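Local coordinates for protein hemoglobin subunit beta (Isurus oxyrinchus, PDB 3MKB) that probably carries oxygen on its haem iron, as the beta subunit of the four-chain hemoglobin of the shortfin mako shark, at residues Leu28-Val33 with Phe100-Ala105. Sequence-based numbering, arbitrary orientation.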
ATOM      1  N   LEU B  28      -6.461  18.211  -9.150  1.00 32.61           N
ATOM      2  CA  LEU B  28      -7.092  18.451  -7.874  1.00 34.02           C
ATOM      3  C   LEU B  28      -8.587  18.082  -7.917  1.00 33.32           C
ATOM      4  O   LEU B  28      -9.108  17.388  -6.996  1.00 32.23           O
ATOM      5  CB  LEU B  28      -6.894  19.942  -7.514  1.00 33.65           C
ATOM      6  CG  LEU B  28      -6.489  20.474  -6.152  1.00 36.82           C
ATOM      7  CD1 LEU B  28      -7.653  21.267  -5.492  1.00 39.49           C
ATOM      8  CD2 LEU B  28      -5.838  19.474  -5.154  1.00 35.84           C
ATOM      9  N   GLU B  29      -9.268  18.571  -8.961  1.00 33.28           N
ATOM     10  CA  GLU B  29     -10.711  18.342  -9.158  1.00 35.06           C
ATOM     11  C   GLU B  29     -11.000  16.853  -9.302  1.00 34.36           C
ATOM     12  O   GLU B  29     -11.945  16.303  -8.686  1.00 35.02           O
ATOM     13  CB  GLU B  29     -11.254  19.148 -10.374  1.00 33.87           C
ATOM     14  CG  GLU B  29     -11.356  20.660 -10.057  1.00 37.50           C
ATOM     15  CD  GLU B  29     -11.629  21.557 -11.289  1.00 38.60           C
ATOM     16  OE1 GLU B  29     -11.469  21.101 -12.464  1.00 40.18           O
ATOM     17  OE2 GLU B  29     -11.948  22.740 -11.047  1.00 42.01           O
ATOM     18  N   ARG B  30     -10.158  16.188 -10.086  1.00 32.70           N
ATOM     19  CA  ARG B  30     -10.240  14.767 -10.242  1.00 31.41           C
ATOM     20  C   ARG B  30     -10.064  14.023  -8.950  1.00 32.63           C
ATOM     21  O   ARG B  30     -10.839  13.084  -8.636  1.00 32.67           O
ATOM     22  CB  ARG B  30      -9.193  14.286 -11.269  1.00 32.04           C
ATOM     23  CG  ARG B  30      -9.195  12.751 -11.536  1.00 28.60           C
ATOM     24  CD  ARG B  30      -8.150  12.414 -12.686  1.00 31.20           C
ATOM     25  NE  ARG B  30      -8.481  13.154 -13.899  1.00 30.01           N
ATOM     26  CZ  ARG B  30      -9.330  12.717 -14.835  1.00 32.39           C
ATOM     27  NH1 ARG B  30      -9.921  11.530 -14.701  1.00 35.28           N
ATOM     28  NH2 ARG B  30      -9.591  13.467 -15.905  1.00 30.17           N
ATOM     29  N   MET B  31      -9.032  14.410  -8.200  1.00 32.09           N
ATOM     30  CA  MET B  31      -8.715  13.733  -6.934  1.00 32.23           C
ATOM     31  C   MET B  31      -9.920  13.836  -5.992  1.00 32.30           C
ATOM     32  O   MET B  31     -10.263  12.881  -5.330  1.00 30.79           O
ATOM     33  CB  MET B  31      -7.486  14.354  -6.291  1.00 31.47           C
ATOM     34  CG  MET B  31      -7.083  13.712  -4.940  1.00 31.22           C
ATOM     35  SD  MET B  31      -5.910  14.773  -4.072  1.00 32.91           S
ATOM     36  CE  MET B  31      -6.912  16.244  -3.787  1.00 38.28           C
ATOM     37  N   PHE B  32     -10.606  14.971  -6.002  1.00 32.33           N
ATOM     38  CA  PHE B  32     -11.854  15.107  -5.199  1.00 33.86           C
ATOM     39  C   PHE B  32     -12.990  14.162  -5.536  1.00 34.04           C
ATOM     40  O   PHE B  32     -13.817  13.869  -4.657  1.00 36.25           O
ATOM     41  CB  PHE B  32     -12.412  16.534  -5.284  1.00 32.42           C
ATOM     42  CG  PHE B  32     -11.515  17.561  -4.699  1.00 32.34           C
ATOM     43  CD1 PHE B  32     -10.607  17.232  -3.752  1.00 34.18           C
ATOM     44  CD2 PHE B  32     -11.633  18.891  -5.068  1.00 35.14           C
ATOM     45  CE1 PHE B  32      -9.753  18.237  -3.211  1.00 34.21           C
ATOM     46  CE2 PHE B  32     -10.820  19.853  -4.547  1.00 31.05           C
ATOM     47  CZ  PHE B  32      -9.900  19.547  -3.623  1.00 33.18           C
ATOM     48  N   VAL B  33     -13.125  13.784  -6.806  1.00 34.70           N
ATOM     49  CA  VAL B  33     -14.246  12.976  -7.283  1.00 33.79           C
ATOM     50  C   VAL B  33     -13.782  11.542  -7.094  1.00 35.57           C
ATOM     51  O   VAL B  33     -14.531  10.703  -6.560  1.00 35.18           O
ATOM     52  CB  VAL B  33     -14.606  13.305  -8.771  1.00 34.55           C
ATOM     53  CG1 VAL B  33     -15.609  12.269  -9.447  1.00 30.38           C
ATOM     54  CG2 VAL B  33     -15.199  14.677  -8.889  1.00 33.78           C
ATOM     55  N   PHE B 100      -2.401  13.790 -11.228  1.00 28.46           N
ATOM     56  CA  PHE B 100      -1.600  14.597 -12.093  1.00 28.05           C
ATOM     57  C   PHE B 100      -1.168  13.746 -13.246  1.00 26.71           C
ATOM     58  O   PHE B 100      -1.157  14.194 -14.387  1.00 27.35           O
ATOM     59  CB  PHE B 100      -0.315  15.061 -11.379  1.00 29.47           C
ATOM     60  CG  PHE B 100      -0.353  16.479 -10.967  1.00 32.64           C
ATOM     61  CD1 PHE B 100       0.071  17.462 -11.841  1.00 33.64           C
ATOM     62  CD2 PHE B 100      -0.847  16.835  -9.696  1.00 34.72           C
ATOM     63  CE1 PHE B 100       0.026  18.810 -11.501  1.00 31.79           C
ATOM     64  CE2 PHE B 100      -0.883  18.182  -9.310  1.00 37.32           C
ATOM     65  CZ  PHE B 100      -0.445  19.181 -10.218  1.00 37.51           C
ATOM     66  N   ILE B 101      -0.699  12.548 -12.918  1.00 27.81           N
ATOM     67  CA  ILE B 101      -0.272  11.596 -13.963  1.00 27.03           C
ATOM     68  C   ILE B 101      -1.431  11.312 -14.914  1.00 27.45           C
ATOM     69  O   ILE B 101      -1.236  11.273 -16.118  1.00 27.78           O
ATOM     70  CB  ILE B 101       0.273  10.301 -13.326  1.00 27.13           C
ATOM     71  CG1 ILE B 101       1.655  10.614 -12.738  1.00 29.32           C
ATOM     72  CG2 ILE B 101       0.424   9.184 -14.391  1.00 27.28           C
ATOM     73  CD1 ILE B 101       2.141   9.642 -11.785  1.00 30.60           C
ATOM     74  N   VAL B 102      -2.644  11.106 -14.372  1.00 26.27           N
ATOM     75  CA  VAL B 102      -3.821  10.907 -15.244  1.00 26.49           C
ATOM     76  C   VAL B 102      -4.003  12.148 -16.145  1.00 26.43           C
ATOM     77  O   VAL B 102      -4.332  11.987 -17.310  1.00 26.27           O
ATOM     78  CB  VAL B 102      -5.077  10.547 -14.447  1.00 26.58           C
ATOM     79  CG1 VAL B 102      -6.407  10.647 -15.331  1.00 28.00           C
ATOM     80  CG2 VAL B 102      -4.934   9.117 -13.906  1.00 26.22           C
ATOM     81  N   GLU B 103      -3.703  13.361 -15.625  1.00 26.18           N
ATOM     82  CA  GLU B 103      -3.921  14.568 -16.426  1.00 26.73           C
ATOM     83  C   GLU B 103      -2.810  14.725 -17.474  1.00 27.01           C
ATOM     84  O   GLU B 103      -3.060  15.154 -18.572  1.00 28.13           O
ATOM     85  CB  GLU B 103      -4.067  15.825 -15.582  1.00 26.33           C
ATOM     86  CG  GLU B 103      -5.423  15.957 -14.835  1.00 29.11           C
ATOM     87  CD  GLU B 103      -6.632  15.863 -15.748  1.00 29.84           C
ATOM     88  OE1 GLU B 103      -7.711  15.462 -15.212  1.00 30.08           O
ATOM     89  OE2 GLU B 103      -6.539  16.236 -16.956  1.00 27.85           O
ATOM     90  N   LEU B 104      -1.595  14.369 -17.104  1.00 25.47           N
ATOM     91  CA  LEU B 104      -0.499  14.272 -18.127  1.00 26.19           C
ATOM     92  C   LEU B 104      -0.764  13.244 -19.262  1.00 26.08           C
ATOM     93  O   LEU B 104      -0.387  13.481 -20.383  1.00 26.96           O
ATOM     94  CB  LEU B 104       0.814  13.969 -17.405  1.00 25.76           C
ATOM     95  CG  LEU B 104       1.349  15.120 -16.516  1.00 26.40           C
ATOM     96  CD1 LEU B 104       2.403  14.562 -15.495  1.00 27.87           C
ATOM     97  CD2 LEU B 104       1.926  16.331 -17.389  1.00 29.12           C
ATOM     98  N   ALA B 105      -1.363  12.101 -18.934  1.00 24.89           N
ATOM     99  CA  ALA B 105      -1.844  11.114 -19.916  1.00 26.15           C
ATOM    100  C   ALA B 105      -2.868  11.722 -20.904  1.00 26.56           C
ATOM    101  O   ALA B 105      -2.799  11.541 -22.123  1.00 28.72           O
ATOM    102  CB  ALA B 105      -2.436   9.869 -19.164  1.00 23.93           C
TER
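Arg30 grips Glu103 side-on, spending two nitrogens on a single carboxylate oxygen. Arg30 NE donates to Glu103 OE1 at 2.8 Å in a salt bridge. Arg30 NH2 reaches the same Glu103 OE1, also at 2.8 Å; both bonds are bent, consistent with one oxygen serving two donors. OE1 sits at the edge of the guanidinium, within its plane, whereas both nitrogens approach the carboxylate from one face, the two planes being turned 45° apart. The arginine gets there by running CG anti to its own backbone nitrogen (chi1 -179°) and then bending at chi3, which swings the head round toward the glutamate. Glu103 comes from the opposite direction, its chain folded at chi2. Val102 adds an apolar contact: its CG1 lies over one guanidinium face, offset toward the rim, 3.6 Å from Arg30 CZ, and also meets the aliphatic CD of Arg30 at 3.6 Å. The contact joins helix 20-34 to helix 93-108, the B and G helices of the globin fold, at the boundary with the alpha subunit. There Arg30 NH1 hydrogen-bonds to ND1 of His121, and NH2 to the backbone oxygen of Phe116, both of a neighbouring alpha subunit. With an alanine here, the buried Glu103 carboxylate would probably lose its charge partner and the alpha chain two hydrogen bonds. The intrachain salt bridge probably fixes the orientation of a guanidinium that bonds across the subunit interface, and its positive charge is likely to stabilise the buried glutamate as a carboxylate.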